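Local coordinates for hydratase ChsH2 (Mycobacterium tuberculosis SUMu008, PDB 4W78), which probably works with its partner ChsH1 as a MaoC-like enoyl-CoA hydratase, adding water to a CoA thioester intermediate of cholesterol breakdown, at residues L58-V63 with A71-I76. Numbering follows the deposited sequence.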
ATOM      1  N   LEU F  58       8.842   3.352  14.068  1.00 11.44           N
ATOM      2  CA  LEU F  58       8.566   2.582  15.285  1.00 10.79           C
ATOM      3  C   LEU F  58       9.271   3.182  16.503  1.00 12.22           C
ATOM      4  O   LEU F  58       8.690   3.229  17.601  1.00 13.11           O
ATOM      5  CB  LEU F  58       8.971   1.119  15.106  1.00 12.53           C
ATOM      6  CG  LEU F  58       8.084   0.353  14.130  1.00 13.06           C
ATOM      7  CD1 LEU F  58       8.671  -1.036  13.898  1.00 15.57           C
ATOM      8  CD2 LEU F  58       6.661   0.262  14.659  1.00 17.18           C
ATOM      9  N   VAL F  59      10.513   3.631  16.337  1.00 12.21           N
ATOM     10  CA  VAL F  59      11.214   4.307  17.438  1.00 10.82           C
ATOM     11  C   VAL F  59      10.449   5.565  17.861  1.00 13.48           C
ATOM     12  O   VAL F  59      10.278   5.835  19.071  1.00 12.96           O
ATOM     13  CB  VAL F  59      12.666   4.648  17.043  1.00 12.78           C
ATOM     14  CG1 VAL F  59      13.280   5.644  18.014  1.00 16.09           C
ATOM     15  CG2 VAL F  59      13.509   3.372  16.957  1.00 16.06           C
ATOM     16  N   GLN F  60       9.983   6.335  16.882  1.00 11.05           N
ATOM     17  CA  GLN F  60       9.137   7.499  17.155  1.00 11.77           C
ATOM     18  C   GLN F  60       7.897   7.115  17.937  1.00 12.14           C
ATOM     19  O   GLN F  60       7.595   7.737  18.973  1.00 13.70           O
ATOM     20  CB  GLN F  60       8.736   8.165  15.838  1.00 12.44           C
ATOM     21  CG  GLN F  60       7.974   9.464  16.011  1.00 15.81           C
ATOM     22  CD  GLN F  60       7.646  10.072  14.681  1.00 20.27           C
ATOM     23  OE1 GLN F  60       8.347  10.956  14.201  1.00 24.67           O
ATOM     24  NE2 GLN F  60       6.586   9.589  14.068  1.00 19.05           N
ATOM     25  N   ARG F  61       7.160   6.125  17.442  1.00 11.16           N
ATOM     26  CA  ARG F  61       5.935   5.654  18.100  1.00 11.84           C
ATOM     27  C   ARG F  61       6.209   5.215  19.531  1.00 11.92           C
ATOM     28  O   ARG F  61       5.470   5.566  20.458  1.00 14.85           O
ATOM     29  CB  ARG F  61       5.361   4.468  17.335  1.00 12.63           C
ATOM     30  CG  ARG F  61       4.233   3.802  18.089  1.00 13.58           C
ATOM     31  CD  ARG F  61       3.859   2.480  17.471  1.00 16.08           C
ATOM     32  NE  ARG F  61       3.078   1.709  18.430  1.00 17.69           N
ATOM     33  CZ  ARG F  61       2.649   0.474  18.216  1.00 19.38           C
ATOM     34  NH1 ARG F  61       2.916  -0.131  17.061  1.00 19.55           N
ATOM     35  NH2 ARG F  61       1.952  -0.151  19.156  1.00 21.04           N
ATOM     36  N   TYR F  62       7.274   4.442  19.703  1.00 12.74           N
ATOM     37  CA  TYR F  62       7.612   3.921  21.025  1.00 14.30           C
ATOM     38  C   TYR F  62       7.807   5.058  22.046  1.00 16.15           C
ATOM     39  O   TYR F  62       7.281   5.012  23.173  1.00 16.65           O
ATOM     40  CB  TYR F  62       8.867   3.050  20.908  1.00 14.21           C
ATOM     41  CG  TYR F  62       9.288   2.475  22.226  1.00 14.31           C
ATOM     42  CD1 TYR F  62       8.469   1.578  22.893  1.00 15.43           C
ATOM     43  CD2 TYR F  62      10.482   2.850  22.824  1.00 15.21           C
ATOM     44  CE1 TYR F  62       8.837   1.056  24.126  1.00 18.04           C
ATOM     45  CE2 TYR F  62      10.859   2.330  24.063  1.00 17.92           C
ATOM     46  CZ  TYR F  62      10.030   1.431  24.700  1.00 17.21           C
ATOM     47  OH  TYR F  62      10.384   0.904  25.927  1.00 18.93           O
ATOM     48  N   VAL F  63       8.541   6.091  21.644  1.00 13.55           N
ATOM     49  CA  VAL F  63       8.798   7.228  22.523  1.00 12.85           C
ATOM     50  C   VAL F  63       7.535   8.049  22.796  1.00 13.13           C
ATOM     51  O   VAL F  63       7.283   8.437  23.940  1.00 14.91           O
ATOM     52  CB  VAL F  63       9.935   8.130  21.970  1.00 15.23           C
ATOM     53  CG1 VAL F  63      10.071   9.409  22.798  1.00 20.94           C
ATOM     54  CG2 VAL F  63      11.226   7.377  22.000  1.00 15.89           C
ATOM     55  N   ALA F  71       4.380  15.697  23.100  1.00 17.73           N
ATOM     56  CA  ALA F  71       5.811  15.533  22.870  1.00 19.13           C
ATOM     57  C   ALA F  71       6.167  16.067  21.499  1.00 18.76           C
ATOM     58  O   ALA F  71       5.426  15.854  20.536  1.00 16.49           O
ATOM     59  CB  ALA F  71       6.193  14.081  22.976  1.00 24.48           C
ATOM     60  N   LEU F  72       7.310  16.744  21.410  1.00 17.73           N
ATOM     61  CA  LEU F  72       7.807  17.238  20.132  1.00 17.25           C
ATOM     62  C   LEU F  72       9.135  16.565  19.825  1.00 16.72           C
ATOM     63  O   LEU F  72      10.143  16.844  20.483  1.00 18.22           O
ATOM     64  CB  LEU F  72       7.990  18.755  20.179  1.00 20.37           C
ATOM     65  CG  LEU F  72       6.733  19.587  20.348  1.00 22.45           C
ATOM     66  CD1 LEU F  72       7.119  21.037  20.637  1.00 24.37           C
ATOM     67  CD2 LEU F  72       5.876  19.487  19.096  1.00 25.22           C
ATOM     68  N   ILE F  73       9.135  15.678  18.837  1.00 14.95           N
ATOM     69  CA  ILE F  73      10.360  14.979  18.441  1.00 15.64           C
ATOM     70  C   ILE F  73      11.295  15.900  17.656  1.00 16.36           C
ATOM     71  O   ILE F  73      10.874  16.520  16.672  1.00 16.97           O
ATOM     72  CB  ILE F  73      10.044  13.707  17.609  1.00 14.37           C
ATOM     73  CG1 ILE F  73       9.100  12.767  18.376  1.00 16.69           C
ATOM     74  CG2 ILE F  73      11.330  13.000  17.197  1.00 15.00           C
ATOM     75  CD1 ILE F  73       9.655  12.240  19.688  1.00 19.93           C
ATOM     76  N   LYS F  74      12.551  15.990  18.097  1.00 16.18           N
ATOM     77  CA  LYS F  74      13.543  16.892  17.507  1.00 17.48           C
ATOM     78  C   LYS F  74      14.536  16.146  16.625  1.00 17.70           C
ATOM     79  O   LYS F  74      15.038  16.684  15.634  1.00 17.39           O
ATOM     80  CB  LYS F  74      14.303  17.651  18.616  1.00 20.19           C
ATOM     81  CG  LYS F  74      13.398  18.442  19.559  1.00 22.90           C
ATOM     82  CD  LYS F  74      12.683  19.547  18.811  1.00 27.37           C
ATOM     83  CE  LYS F  74      11.868  20.417  19.756  1.00 32.72           C
ATOM     84  NZ  LYS F  74      11.271  21.580  19.043  1.00 35.49           N
ATOM     85  N   SER F  75      14.851  14.913  17.003  1.00 15.30           N
ATOM     86  CA  SER F  75      15.764  14.103  16.194  1.00 14.79           C
ATOM     87  C   SER F  75      15.680  12.638  16.568  1.00 14.83           C
ATOM     88  O   SER F  75      15.356  12.291  17.715  1.00 15.44           O
ATOM     89  CB  SER F  75      17.207  14.596  16.340  1.00 21.09           C
ATOM     90  OG  SER F  75      17.694  14.454  17.669  1.00 22.43           O
ATOM     91  N   ILE F  76      15.971  11.777  15.591  1.00 14.69           N
ATOM     92  CA  ILE F  76      16.056  10.343  15.825  1.00 14.54           C
ATOM     93  C   ILE F  76      17.305   9.859  15.124  1.00 16.79           C
ATOM     94  O   ILE F  76      17.452  10.054  13.917  1.00 17.94           O
ATOM     95  CB  ILE F  76      14.835   9.592  15.265  1.00 14.44           C
ATOM     96  CG1 ILE F  76      13.557   9.989  16.016  1.00 16.30           C
ATOM     97  CG2 ILE F  76      15.035   8.065  15.356  1.00 15.71           C
ATOM     98  CD1 ILE F  76      12.284   9.461  15.352  1.00 16.59           C
TER
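Val59, Gln60 and Val63 of helix 52-67 pack against Ile73 and Ile76 of strand 72-80 in a buried, apolar helix-on-sheet contact of the hotdog fold, where the central helix lies on the antiparallel sheet. All five touching residues are buried, and no hydrogen bond joins the two segments. The N-to-C directions of segments 58-63 and 72-76 make 137° and their axes come within 10.0 Å, so the strand heads back obliquely along the helix. At one end Val59 CG1 reaches Ile76 CG2 at 4.0 Å, the two side chains lying alongside each other and pointing opposite ways. The other branch of Ile76 places CD1 3.8 Å from Gln60 CB, so this isoleucine straddles two successive helix residues. Further along, Ile73 is likewise shared: its CD1 lies 4.2 Å from Val63 CG1, while its CG1 meets Gln60 CG. With CG anti to the backbone N (chi1 -174°), Gln60 lends its aliphatic stem to this packing, and its OE1 accepts a hydrogen bond from Ala65 N of the ChsH1 chain. A classic beta bulge, Lys74 and Ser75 set opposite Glu123 of strand 116-125, adds a residue between the isoleucines and lets both point toward the helix. Strand 116-125 flanks strand 72-80, Val59 and Val63 also resting on its Val122, while Ser75 and Ile76 pair antiparallel with a ChsH1 strand that continues the sheet across the interface.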